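Local coordinates for protein bacterioferritin (Mycobacterium smegmatis str. MC2 155, PDB 3BKN) that probably stores iron, oxidising Fe(II) at a di-metal ferroxidase centre in each subunit and depositing it as ferric mineral inside a hollow 24-subunit shell that also binds heme, at residues A[38-41]-A[42-46]; A[79-82]-A[83-87]; A[14-17]-A[18-22]. All coordinates share one frame; numbering follows the deposited sequence.

Contact 1: residues A[38-41]-A[42-46]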
ATOM      1  N   THR A  38       1.414 -19.031  38.381  1.00 43.80           N
ATOM      2  CA  THR A  38       1.561 -19.219  36.978  1.00 45.27           C
ATOM      3  C   THR A  38       2.609 -18.282  36.414  1.00 46.14           C
ATOM      4  O   THR A  38       3.361 -18.668  35.493  1.00 47.31           O
ATOM      5  CB  THR A  38       0.262 -18.977  36.253  1.00 44.83           C
ATOM      6  OG1 THR A  38      -0.173 -17.667  36.602  1.00 47.23           O
ATOM      7  CG2 THR A  38      -0.807 -20.028  36.656  1.00 43.12           C
ATOM      8  N   GLU A  39       2.676 -17.056  36.919  1.00 46.12           N
ATOM      9  CA  GLU A  39       3.740 -16.150  36.442  1.00 46.88           C
ATOM     10  C   GLU A  39       5.172 -16.699  36.726  1.00 46.16           C
ATOM     11  O   GLU A  39       6.057 -16.693  35.833  1.00 46.37           O
ATOM     12  CB  GLU A  39       3.544 -14.701  36.945  1.00 47.61           C
ATOM     13  CG  GLU A  39       2.277 -13.971  36.407  1.00 50.82           C
ATOM     14  CD  GLU A  39       1.904 -14.291  34.951  0.50 55.36           C
ATOM     15  OE1 GLU A  39       2.733 -14.188  34.013  0.50 57.13           O
ATOM     16  OE2 GLU A  39       0.740 -14.646  34.740  0.50 57.30           O
ATOM     17  N   LEU A  40       5.388 -17.174  37.954  1.00 44.68           N
ATOM     18  CA  LEU A  40       6.628 -17.780  38.302  1.00 43.95           C
ATOM     19  C   LEU A  40       6.867 -19.063  37.464  1.00 45.15           C
ATOM     20  O   LEU A  40       7.997 -19.355  37.064  1.00 45.73           O
ATOM     21  CB  LEU A  40       6.630 -18.064  39.779  1.00 42.10           C
ATOM     22  CG  LEU A  40       7.867 -18.839  40.202  1.00 41.03           C
ATOM     23  CD1 LEU A  40       9.150 -18.006  40.030  1.00 39.39           C
ATOM     24  CD2 LEU A  40       7.688 -19.323  41.623  1.00 39.77           C
ATOM     25  N   ALA A  41       5.805 -19.812  37.166  1.00 44.57           N
ATOM     26  CA  ALA A  41       5.985 -21.056  36.429  1.00 44.11           C
ATOM     27  C   ALA A  41       6.564 -20.853  35.047  1.00 44.50           C
ATOM     28  O   ALA A  41       7.361 -21.687  34.615  1.00 44.65           O
ATOM     29  CB  ALA A  41       4.736 -21.861  36.364  1.00 44.43           C
ATOM     30  N   GLU A  42       6.186 -19.750  34.381  1.00 45.01           N
ATOM     31  CA  GLU A  42       6.693 -19.384  33.044  1.00 45.89           C
ATOM     32  C   GLU A  42       8.243 -19.221  33.116  1.00 46.43           C
ATOM     33  O   GLU A  42       8.976 -19.702  32.221  1.00 46.33           O
ATOM     34  CB  GLU A  42       6.005 -18.107  32.484  0.50 45.57           C
ATOM     35  CG  GLU A  42       4.827 -18.310  31.491  0.50 46.05           C
ATOM     36  CD  GLU A  42       3.783 -17.129  31.458  0.50 47.58           C
ATOM     37  OE1 GLU A  42       4.134 -15.926  31.546  0.50 47.99           O
ATOM     38  OE2 GLU A  42       2.570 -17.407  31.332  0.50 48.42           O
ATOM     39  N   HIS A  43       8.744 -18.584  34.187  1.00 46.45           N
ATOM     40  CA  HIS A  43      10.173 -18.411  34.332  1.00 46.37           C
ATOM     41  C   HIS A  43      10.892 -19.735  34.576  1.00 45.86           C
ATOM     42  O   HIS A  43      11.922 -19.995  33.981  1.00 46.09           O
ATOM     43  CB  HIS A  43      10.523 -17.436  35.441  1.00 47.97           C
ATOM     44  CG  HIS A  43      11.943 -16.990  35.384  1.00 53.04           C
ATOM     45  ND1 HIS A  43      12.975 -17.729  35.921  1.00 56.64           N
ATOM     46  CD2 HIS A  43      12.521 -15.916  34.789  1.00 55.28           C
ATOM     47  CE1 HIS A  43      14.128 -17.121  35.680  1.00 57.16           C
ATOM     48  NE2 HIS A  43      13.881 -16.019  34.995  1.00 56.34           N
ATOM     49  N   THR A  44      10.349 -20.584  35.444  1.00 44.52           N
ATOM     50  CA  THR A  44      10.967 -21.859  35.742  1.00 43.20           C
ATOM     51  C   THR A  44      10.991 -22.748  34.480  1.00 43.43           C
ATOM     52  O   THR A  44      11.963 -23.446  34.212  1.00 42.98           O
ATOM     53  CB  THR A  44      10.233 -22.545  36.933  1.00 42.47           C
ATOM     54  OG1 THR A  44      10.162 -21.646  38.038  1.00 41.69           O
ATOM     55  CG2 THR A  44      10.931 -23.802  37.417  1.00 40.79           C
ATOM     56  N   ARG A  45       9.913 -22.715  33.705  1.00 43.67           N
ATOM     57  CA  ARG A  45       9.828 -23.484  32.482  1.00 43.70           C
ATOM     58  C   ARG A  45      10.954 -23.045  31.566  1.00 44.31           C
ATOM     59  O   ARG A  45      11.691 -23.881  31.050  1.00 45.47           O
ATOM     60  CB  ARG A  45       8.454 -23.315  31.847  1.00 43.16           C
ATOM     61  CG  ARG A  45       8.064 -24.272  30.744  1.00 43.34           C
ATOM     62  CD  ARG A  45       6.982 -23.584  29.862  1.00 44.53           C
ATOM     63  NE  ARG A  45       6.669 -24.273  28.606  1.00 43.27           N
ATOM     64  CZ  ARG A  45       6.069 -25.461  28.550  1.00 43.48           C
ATOM     65  NH1 ARG A  45       5.759 -26.099  29.669  1.00 44.01           N
ATOM     66  NH2 ARG A  45       5.826 -26.038  27.384  1.00 43.08           N
ATOM     67  N   ALA A  46      11.139 -21.743  31.396  1.00 44.69           N
ATOM     68  CA  ALA A  46      12.226 -21.246  30.546  1.00 44.77           C
ATOM     69  C   ALA A  46      13.570 -21.754  31.034  1.00 45.64           C
ATOM     70  O   ALA A  46      14.370 -22.175  30.248  1.00 47.11           O
ATOM     71  CB  ALA A  46      12.199 -19.743  30.466  1.00 43.62           C
TER

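Contact 2: residues A[79-82]-A[83-87]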
ATOM      1  N   VAL A  79      12.909 -32.551  44.847  1.00 48.34           N
ATOM      2  CA  VAL A  79      11.594 -32.050  44.457  1.00 49.18           C
ATOM      3  C   VAL A  79      11.098 -31.244  45.635  1.00 50.16           C
ATOM      4  O   VAL A  79      10.709 -31.836  46.632  1.00 52.42           O
ATOM      5  CB  VAL A  79      10.609 -33.255  44.179  1.00 48.91           C
ATOM      6  CG1 VAL A  79       9.223 -32.763  43.781  1.00 47.95           C
ATOM      7  CG2 VAL A  79      11.198 -34.188  43.121  1.00 48.20           C
ATOM      8  N   GLY A  80      11.128 -29.922  45.568  1.00 50.05           N
ATOM      9  CA  GLY A  80      10.693 -29.141  46.730  1.00 50.42           C
ATOM     10  C   GLY A  80       9.176 -29.144  46.910  1.00 51.24           C
ATOM     11  O   GLY A  80       8.427 -29.243  45.927  1.00 52.10           O
ATOM     12  N   GLN A  81       8.700 -29.035  48.149  1.00 51.33           N
ATOM     13  CA  GLN A  81       7.251 -28.933  48.366  1.00 51.73           C
ATOM     14  C   GLN A  81       6.775 -27.502  48.668  1.00 51.44           C
ATOM     15  O   GLN A  81       5.634 -27.310  49.017  1.00 50.49           O
ATOM     16  CB  GLN A  81       6.715 -29.903  49.443  1.00 53.24           C
ATOM     17  CG  GLN A  81       7.209 -31.356  49.369  1.00 55.43           C
ATOM     18  CD  GLN A  81       6.897 -32.072  48.028  1.00 57.33           C
ATOM     19  OE1 GLN A  81       5.732 -32.147  47.571  1.00 57.82           O
ATOM     20  NE2 GLN A  81       7.941 -32.615  47.411  1.00 56.41           N
ATOM     21  N   THR A  82       7.654 -26.508  48.539  1.00 51.36           N
ATOM     22  CA  THR A  82       7.288 -25.067  48.702  1.00 50.65           C
ATOM     23  C   THR A  82       8.128 -24.258  47.710  1.00 50.07           C
ATOM     24  O   THR A  82       9.119 -24.764  47.184  1.00 50.48           O
ATOM     25  CB  THR A  82       7.550 -24.511  50.161  1.00 50.35           C
ATOM     26  OG1 THR A  82       8.953 -24.275  50.361  1.00 51.16           O
ATOM     27  CG2 THR A  82       7.053 -25.470  51.234  1.00 48.91           C
ATOM     28  N   LEU A  83       7.759 -23.009  47.449  1.00 49.50           N
ATOM     29  CA  LEU A  83       8.571 -22.192  46.547  1.00 48.67           C
ATOM     30  C   LEU A  83      10.010 -22.038  47.030  1.00 49.06           C
ATOM     31  O   LEU A  83      10.939 -22.187  46.231  1.00 48.67           O
ATOM     32  CB  LEU A  83       7.964 -20.822  46.317  1.00 47.90           C
ATOM     33  CG  LEU A  83       6.635 -20.857  45.613  1.00 49.70           C
ATOM     34  CD1 LEU A  83       6.070 -19.430  45.500  1.00 50.73           C
ATOM     35  CD2 LEU A  83       6.785 -21.524  44.257  1.00 50.22           C
ATOM     36  N   ARG A  84      10.178 -21.731  48.326  1.00 49.54           N
ATOM     37  CA  ARG A  84      11.520 -21.564  48.931  1.00 49.14           C
ATOM     38  C   ARG A  84      12.335 -22.844  48.754  1.00 49.47           C
ATOM     39  O   ARG A  84      13.484 -22.777  48.301  1.00 49.88           O
ATOM     40  CB  ARG A  84      11.447 -21.078  50.405  1.00 47.79           C
ATOM     41  CG  ARG A  84      12.740 -21.234  51.180  1.00 48.09           C
ATOM     42  CD  ARG A  84      12.770 -20.583  52.580  1.00 48.43           C
ATOM     43  NE  ARG A  84      13.246 -19.193  52.574  1.00 47.42           N
ATOM     44  CZ  ARG A  84      12.435 -18.152  52.762  1.00 48.51           C
ATOM     45  NH1 ARG A  84      11.136 -18.354  52.977  1.00 50.57           N
ATOM     46  NH2 ARG A  84      12.888 -16.908  52.758  1.00 47.62           N
ATOM     47  N   GLU A  85      11.732 -23.998  49.062  1.00 49.05           N
ATOM     48  CA  GLU A  85      12.417 -25.284  48.878  1.00 49.20           C
ATOM     49  C   GLU A  85      12.823 -25.548  47.421  1.00 47.71           C
ATOM     50  O   GLU A  85      13.880 -26.069  47.167  1.00 47.13           O
ATOM     51  CB  GLU A  85      11.547 -26.422  49.380  1.00 49.44           C
ATOM     52  CG  GLU A  85      11.919 -27.040  50.681  1.00 50.97           C
ATOM     53  CD  GLU A  85      10.854 -28.029  51.096  1.00 56.47           C
ATOM     54  OE1 GLU A  85      10.762 -29.139  50.530  1.00 57.35           O
ATOM     55  OE2 GLU A  85      10.042 -27.682  51.973  1.00 59.96           O
ATOM     56  N   GLN A  86      11.961 -25.185  46.475  1.00 47.24           N
ATOM     57  CA  GLN A  86      12.263 -25.298  45.047  1.00 46.07           C
ATOM     58  C   GLN A  86      13.474 -24.472  44.615  1.00 45.90           C
ATOM     59  O   GLN A  86      14.366 -25.013  43.963  1.00 46.52           O
ATOM     60  CB  GLN A  86      11.029 -25.041  44.197  1.00 44.33           C
ATOM     61  CG  GLN A  86      10.119 -26.243  44.294  1.00 45.19           C
ATOM     62  CD  GLN A  86       8.817 -26.127  43.516  1.00 47.10           C
ATOM     63  OE1 GLN A  86       8.463 -25.070  43.000  1.00 45.96           O
ATOM     64  NE2 GLN A  86       8.091 -27.250  43.422  1.00 48.89           N
ATOM     65  N   PHE A  87      13.522 -23.195  44.995  1.00 45.70           N
ATOM     66  CA  PHE A  87      14.654 -22.361  44.733  1.00 45.65           C
ATOM     67  C   PHE A  87      15.920 -22.955  45.356  1.00 46.75           C
ATOM     68  O   PHE A  87      16.980 -23.004  44.723  1.00 46.92           O
ATOM     69  CB  PHE A  87      14.413 -20.962  45.252  1.00 46.00           C
ATOM     70  CG  PHE A  87      13.416 -20.169  44.445  1.00 46.39           C
ATOM     71  CD1 PHE A  87      13.365 -20.276  43.052  1.00 47.22           C
ATOM     72  CD2 PHE A  87      12.563 -19.265  45.070  1.00 47.11           C
ATOM     73  CE1 PHE A  87      12.438 -19.544  42.292  1.00 45.98           C
ATOM     74  CE2 PHE A  87      11.653 -18.503  44.311  1.00 47.67           C
ATOM     75  CZ  PHE A  87      11.593 -18.666  42.915  1.00 46.40           C
TER

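Contact 3: residues A[14-17]-A[18-22]. With ZN (zinc ion), chain M; HEM (protoporphyrin IX containing Fe), chain T.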
ATOM      1  N   GLN A  14      28.905 -33.606  33.094  1.00 44.57           N
ATOM      2  CA  GLN A  14      28.107 -32.408  32.924  1.00 43.75           C
ATOM      3  C   GLN A  14      26.767 -32.704  32.253  1.00 44.80           C
ATOM      4  O   GLN A  14      25.721 -32.149  32.649  1.00 46.32           O
ATOM      5  CB  GLN A  14      28.832 -31.384  32.099  1.00 42.68           C
ATOM      6  CG  GLN A  14      28.131 -30.036  32.087  1.00 43.24           C
ATOM      7  CD  GLN A  14      27.888 -29.486  33.497  1.00 44.29           C
ATOM      8  OE1 GLN A  14      28.528 -29.928  34.470  1.00 44.64           O
ATOM      9  NE2 GLN A  14      26.952 -28.534  33.616  1.00 43.03           N
ATOM     10  N   LEU A  15      26.793 -33.566  31.231  1.00 43.75           N
ATOM     11  CA  LEU A  15      25.562 -34.013  30.574  1.00 42.65           C
ATOM     12  C   LEU A  15      24.581 -34.575  31.591  1.00 43.06           C
ATOM     13  O   LEU A  15      23.383 -34.274  31.504  1.00 43.12           O
ATOM     14  CB  LEU A  15      25.830 -35.084  29.494  1.00 41.43           C
ATOM     15  CG  LEU A  15      24.624 -35.503  28.676  1.00 39.64           C
ATOM     16  CD1 LEU A  15      23.957 -34.316  27.983  1.00 39.64           C
ATOM     17  CD2 LEU A  15      25.104 -36.405  27.668  1.00 40.62           C
ATOM     18  N   THR A  16      25.074 -35.396  32.532  1.00 42.37           N
ATOM     19  CA  THR A  16      24.179 -35.980  33.503  1.00 42.88           C
ATOM     20  C   THR A  16      23.552 -34.880  34.317  1.00 44.31           C
ATOM     21  O   THR A  16      22.336 -34.913  34.554  1.00 45.07           O
ATOM     22  CB  THR A  16      24.871 -37.002  34.393  1.00 42.79           C
ATOM     23  OG1 THR A  16      25.208 -38.127  33.587  1.00 42.17           O
ATOM     24  CG2 THR A  16      23.939 -37.478  35.543  1.00 41.46           C
ATOM     25  N   SER A  17      24.355 -33.893  34.713  1.00 45.35           N
ATOM     26  CA  SER A  17      23.819 -32.716  35.450  1.00 46.60           C
ATOM     27  C   SER A  17      22.728 -31.958  34.675  1.00 46.30           C
ATOM     28  O   SER A  17      21.686 -31.635  35.264  1.00 46.53           O
ATOM     29  CB  SER A  17      24.902 -31.717  35.861  1.00 47.76           C
ATOM     30  OG  SER A  17      25.306 -31.934  37.190  1.00 50.23           O
ATOM     31  N   GLU A  18      22.947 -31.688  33.381  1.00 44.15           N
ATOM     32  CA  GLU A  18      21.891 -31.067  32.599  1.00 43.32           C
ATOM     33  C   GLU A  18      20.632 -31.944  32.496  1.00 43.33           C
ATOM     34  O   GLU A  18      19.495 -31.429  32.553  1.00 44.23           O
ATOM     35  CB  GLU A  18      22.301 -30.667  31.183  1.00 42.13           C
ATOM     36  CG  GLU A  18      23.601 -30.057  31.052  1.00 44.09           C
ATOM     37  CD  GLU A  18      23.685 -28.653  31.577  1.00 45.79           C
ATOM     38  OE1 GLU A  18      22.654 -27.997  31.800  1.00 44.44           O
ATOM     39  OE2 GLU A  18      24.825 -28.188  31.732  1.00 47.87           O
ATOM     40  N   LEU A  19      20.791 -33.242  32.305  1.00 41.59           N
ATOM     41  CA  LEU A  19      19.600 -34.015  32.109  1.00 40.63           C
ATOM     42  C   LEU A  19      18.822 -34.009  33.392  1.00 41.95           C
ATOM     43  O   LEU A  19      17.592 -34.095  33.352  1.00 44.03           O
ATOM     44  CB  LEU A  19      19.873 -35.435  31.700  1.00 38.15           C
ATOM     45  CG  LEU A  19      20.577 -35.518  30.385  1.00 36.35           C
ATOM     46  CD1 LEU A  19      21.132 -36.906  30.272  1.00 36.82           C
ATOM     47  CD2 LEU A  19      19.655 -35.196  29.269  1.00 32.77           C
ATOM     48  N   THR A  20      19.526 -33.898  34.522  1.00 40.98           N
ATOM     49  CA  THR A  20      18.876 -33.881  35.823  1.00 40.13           C
ATOM     50  C   THR A  20      18.235 -32.549  36.035  1.00 39.97           C
ATOM     51  O   THR A  20      17.104 -32.497  36.508  1.00 40.84           O
ATOM     52  CB  THR A  20      19.850 -34.090  36.969  1.00 40.17           C
ATOM     53  OG1 THR A  20      20.556 -35.328  36.797  1.00 39.41           O
ATOM     54  CG2 THR A  20      19.089 -34.144  38.253  1.00 40.25           C
ATOM     55  N   ALA A  21      18.944 -31.474  35.700  1.00 38.82           N
ATOM     56  CA  ALA A  21      18.338 -30.140  35.763  1.00 38.63           C
ATOM     57  C   ALA A  21      17.078 -30.015  34.867  1.00 39.11           C
ATOM     58  O   ALA A  21      16.094 -29.434  35.283  1.00 39.83           O
ATOM     59  CB  ALA A  21      19.342 -29.029  35.486  1.00 36.52           C
ATOM     60  N   ILE A  22      17.068 -30.591  33.671  1.00 39.12           N
ATOM     61  CA  ILE A  22      15.861 -30.482  32.845  1.00 38.51           C
ATOM     62  C   ILE A  22      14.648 -30.986  33.633  1.00 39.16           C
ATOM     63  O   ILE A  22      13.631 -30.295  33.713  1.00 38.86           O
ATOM     64  CB  ILE A  22      15.949 -31.318  31.579  1.00 37.23           C
ATOM     65  CG1 ILE A  22      16.988 -30.764  30.659  1.00 36.91           C
ATOM     66  CG2 ILE A  22      14.567 -31.442  30.858  1.00 35.52           C
ATOM     67  CD1 ILE A  22      17.460 -31.811  29.700  1.00 37.34           C
TER
HETATM   68 ZN    ZN M 201      22.902 -26.116  32.280  1.00 39.97          ZN
HETATM   69  CHA HEM T 301      11.499 -28.663  23.769  0.50 43.55           C
HETATM   70  CHB HEM T 301       9.502 -31.067  27.502  0.50 43.67           C
HETATM   71  CHC HEM T 301      13.602 -33.575  27.983  0.50 42.56           C
HETATM   72  CHD HEM T 301      15.697 -31.084  24.368  0.50 43.82           C
HETATM   73  C1A HEM T 301      10.511 -29.137  24.741  0.50 43.85           C
HETATM   74  C2A HEM T 301       9.154 -28.606  24.782  0.50 44.02           C
HETATM   75  C3A HEM T 301       8.571 -29.330  25.897  0.50 43.44           C
HETATM   76  C4A HEM T 301       9.669 -30.180  26.356  0.50 43.68           C
HETATM   77  CMA HEM T 301       7.189 -29.236  26.456  0.50 43.35           C
HETATM   78  CAA HEM T 301       8.524 -27.581  23.885  0.50 46.48           C
HETATM   79  CBA HEM T 301       8.958 -27.883  22.457  0.50 52.91           C
HETATM   80  CGA HEM T 301       7.801 -28.026  21.497  0.50 58.37           C
HETATM   81  O1A HEM T 301       7.153 -29.090  21.491  0.50 61.05           O
HETATM   82  O2A HEM T 301       7.550 -27.079  20.725  0.50 58.39           O
HETATM   83  C1B HEM T 301      10.488 -31.997  28.022  0.50 42.79           C
HETATM   84  C2B HEM T 301      10.178 -32.903  29.129  0.50 42.11           C
HETATM   85  C3B HEM T 301      11.440 -33.605  29.194  0.50 42.17           C
HETATM   86  C4B HEM T 301      12.252 -33.091  28.215  0.50 42.20           C
HETATM   87  CMB HEM T 301       8.924 -33.047  29.934  0.50 42.45           C
HETATM   88  CAB HEM T 301      11.780 -34.670  30.153  0.50 43.02           C
HETATM   89  CBB HEM T 301      12.775 -34.501  31.003  0.50 43.21           C
HETATM   90  C1C HEM T 301      14.589 -33.152  27.007  0.50 42.61           C
HETATM   91  C2C HEM T 301      15.919 -33.771  26.930  0.50 42.98           C
HETATM   92  C3C HEM T 301      16.531 -33.035  25.853  0.50 43.13           C
HETATM   93  C4C HEM T 301      15.501 -32.080  25.421  0.50 43.92           C
HETATM   94  CMC HEM T 301      16.553 -34.872  27.714  0.50 43.46           C
HETATM   95  CAC HEM T 301      17.906 -33.284  25.379  0.50 41.82           C
HETATM   96  CBC HEM T 301      18.469 -32.415  24.593  0.50 40.72           C
HETATM   97  C1D HEM T 301      14.701 -30.134  23.890  0.50 43.06           C
HETATM   98  C2D HEM T 301      14.978 -29.232  22.790  0.50 43.05           C
HETATM   99  C3D HEM T 301      13.701 -28.549  22.654  0.50 43.23           C
HETATM  100  C4D HEM T 301      12.901 -29.092  23.621  0.50 43.22           C
HETATM  101  CMD HEM T 301      16.260 -29.079  22.021  0.50 43.21           C
HETATM  102  CAD HEM T 301      13.341 -27.468  21.685  0.50 45.75           C
HETATM  103  CBD HEM T 301      14.456 -26.436  21.708  0.50 51.37           C
HETATM  104  CGD HEM T 301      14.000 -25.120  22.276  0.50 55.86           C
HETATM  105  O1D HEM T 301      14.600 -24.665  23.266  0.50 56.88           O
HETATM  106  O2D HEM T 301      13.055 -24.532  21.729  0.50 57.37           O
HETATM  107  NA  HEM T 301      10.811 -30.053  25.672  0.50 43.69           N
HETATM  108  NB  HEM T 301      11.709 -32.130  27.490  0.50 42.32           N
HETATM  109  NC  HEM T 301      14.356 -32.173  26.131  0.50 43.42           N
HETATM  110  ND  HEM T 301      13.455 -30.058  24.369  0.50 42.87           N
HETATM  111 FE   HEM T 301      12.591 -31.079  25.929  0.50 42.26          FE

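Contact 1: residues A[38-41]-A[42-46]
Glu39 and Glu42 lie side by side and point the same way, three residues apart in the first turns of helix 38-64. Their nearest atoms are Glu39 OE1 and Glu42 OE1, 3.3 Å apart; both are acceptors, so this is no hydrogen bond but a meeting of like charges, with Glu42 exposed to solvent. The two carboxylate planes are nearly perpendicular, 81° apart. Glu39 reaches this place because its CG sits beside the backbone N and the chain bends at chi2 (-37°), whereas Glu42 runs extended beyond CG. Beneath them the backbone sets the spacing. Glu42 N donates to Thr38 O at 3.2 Å, with a weak second bond to Glu39 O, and two residues on, Thr44 N meets Leu40 O at 3.1 Å with an N-H...O angle of 164°. Arg45 N is held by Ala41 O at 2.9 Å. Further out, each face of the helix has its own partner. Thr44 OG1 is hydrogen-bonded to Gln32 of helix 5-34, while the ring of His43 meets that of Tyr133. Arg45, extended from CG to NE, carries its guanidinium to the heme, where NH1 forms a salt bridge with Glu56 of the second subunit. This is the amino-terminal end of the second long helix of a ferritin-like four-helix bundle, its i to i+4 bonds setting out one arginine of the bacterioferritin heme pocket.

Contact 2: residues A[79-82]-A[83-87]
Thr82 caps the amino terminus of helix 83-110, at the point where the loop from helix 38-64 turns into the helix. The evidence is the bond from Glu85 N to Thr82 OG1, 3.1 Å long and nearly straight (170° at the hydrogen). With chi1 at 76°, OG1 lies between the backbone N and the carbonyl carbon of its own residue, where it can turn to the amide at the third helical position. Glu85 answers with its carboxylate, but one residue further back than in a classical capping box: Gln81 N, not the N-cap amide, donates to Glu85 OE1 at 3.2 Å, approaching from well above the carboxylate plane. The first full backbone turn follows, Gln86 N bonding to Thr82 O at 3.0 Å. Gly80 folds back close against this turn, its CA 4.5 Å from the CA of Gln86. Its carbonyl O accepts from Gln86 NE2 at 3.2 Å, the donor standing 44° out of the carbonyl plane. Since Gln86 OE1 is also hydrogen-bonded, to Gln32, the amide is held at both ends, which should restrict its rotation. The first turn is set among the other helices: Gln86 touches His28 and Met31 of helix 5-34, Leu83 and Phe87 pack on Leu40 of helix 38-64, and Arg84 makes salt bridges to Asp142 of helix 114-144 and to Asp146, at the start of helix 146-151.

Contact 3: residues A[14-17]-A[18-22]
Gln14 and Glu18 form the tightly held side of this helical turn, at the metal site. Gln14 NE2 donates to Glu18 OE2 at 2.9 Å, coming from above the carboxylate plane, with amide and carboxylate planes 68° apart. Glu18 OE1 is the metal-bonded oxygen, 2.0 Å from zinc, and OE2 takes the amide bond, so Gln14 is a second-shell residue that would steady the carboxylate. In Glu18, chi1 (-42°) sets CG beside the backbone N, 3.4 Å from Gln14 O, and the bend at chi2 (-73°) then turns the carboxylate to Gln14 NE2 and the zinc. Glu51, His54 and Glu127 complete the coordination of this zinc. It is one half of the di-metal centre of the ferritin-like four-helix bundle, to which helix 5-34 contributes this glutamate. On another face Thr16 O accepts twice, from Thr20 N and from Thr20 OG1 at 2.9 Å, the two donors approaching from opposite faces of its carbonyl plane; Thr20 OG1 is also hydrogen-bonded to Phe75 N in the loop between helices 38-64 and 83-110. Toward the heme the side chains meet through hydrocarbon alone, Leu15 CG and Leu19 CD1 loosely packed at 4.1 Å, while Leu19 CD2 presses on the heme methyl CMC at 3.5 Å and Ile22 CG2 comes equally near the heme vinyl carbon CBB. Even this side is not open to solvent, for the residues that touch across the turn are all buried.

How the contacts relate
Contact 3 is the core member, its centre about 7 Å from that of the chain; contacts 1 and 2 lie about 14 and 15 Å out and are only partly buried. The outer two meet directly, Leu40 CD2 packing on Leu83 CD2 at 3.5 Å, so the starts of helices 38-64 and 83-110 are joined by apolar side chains. Contact 3 touches neither, yet Gln32, further along its helix, bonds to both Thr44 and Gln86. Carboxylates change role with place: two crowded side by side in contact 1, one accepting a loop amide in contact 2, one coordinating zinc in contact 3. Contact 1 reaches the heme through Arg45, its charge met by the second subunit's Glu56, contact 3 through hydrocarbon.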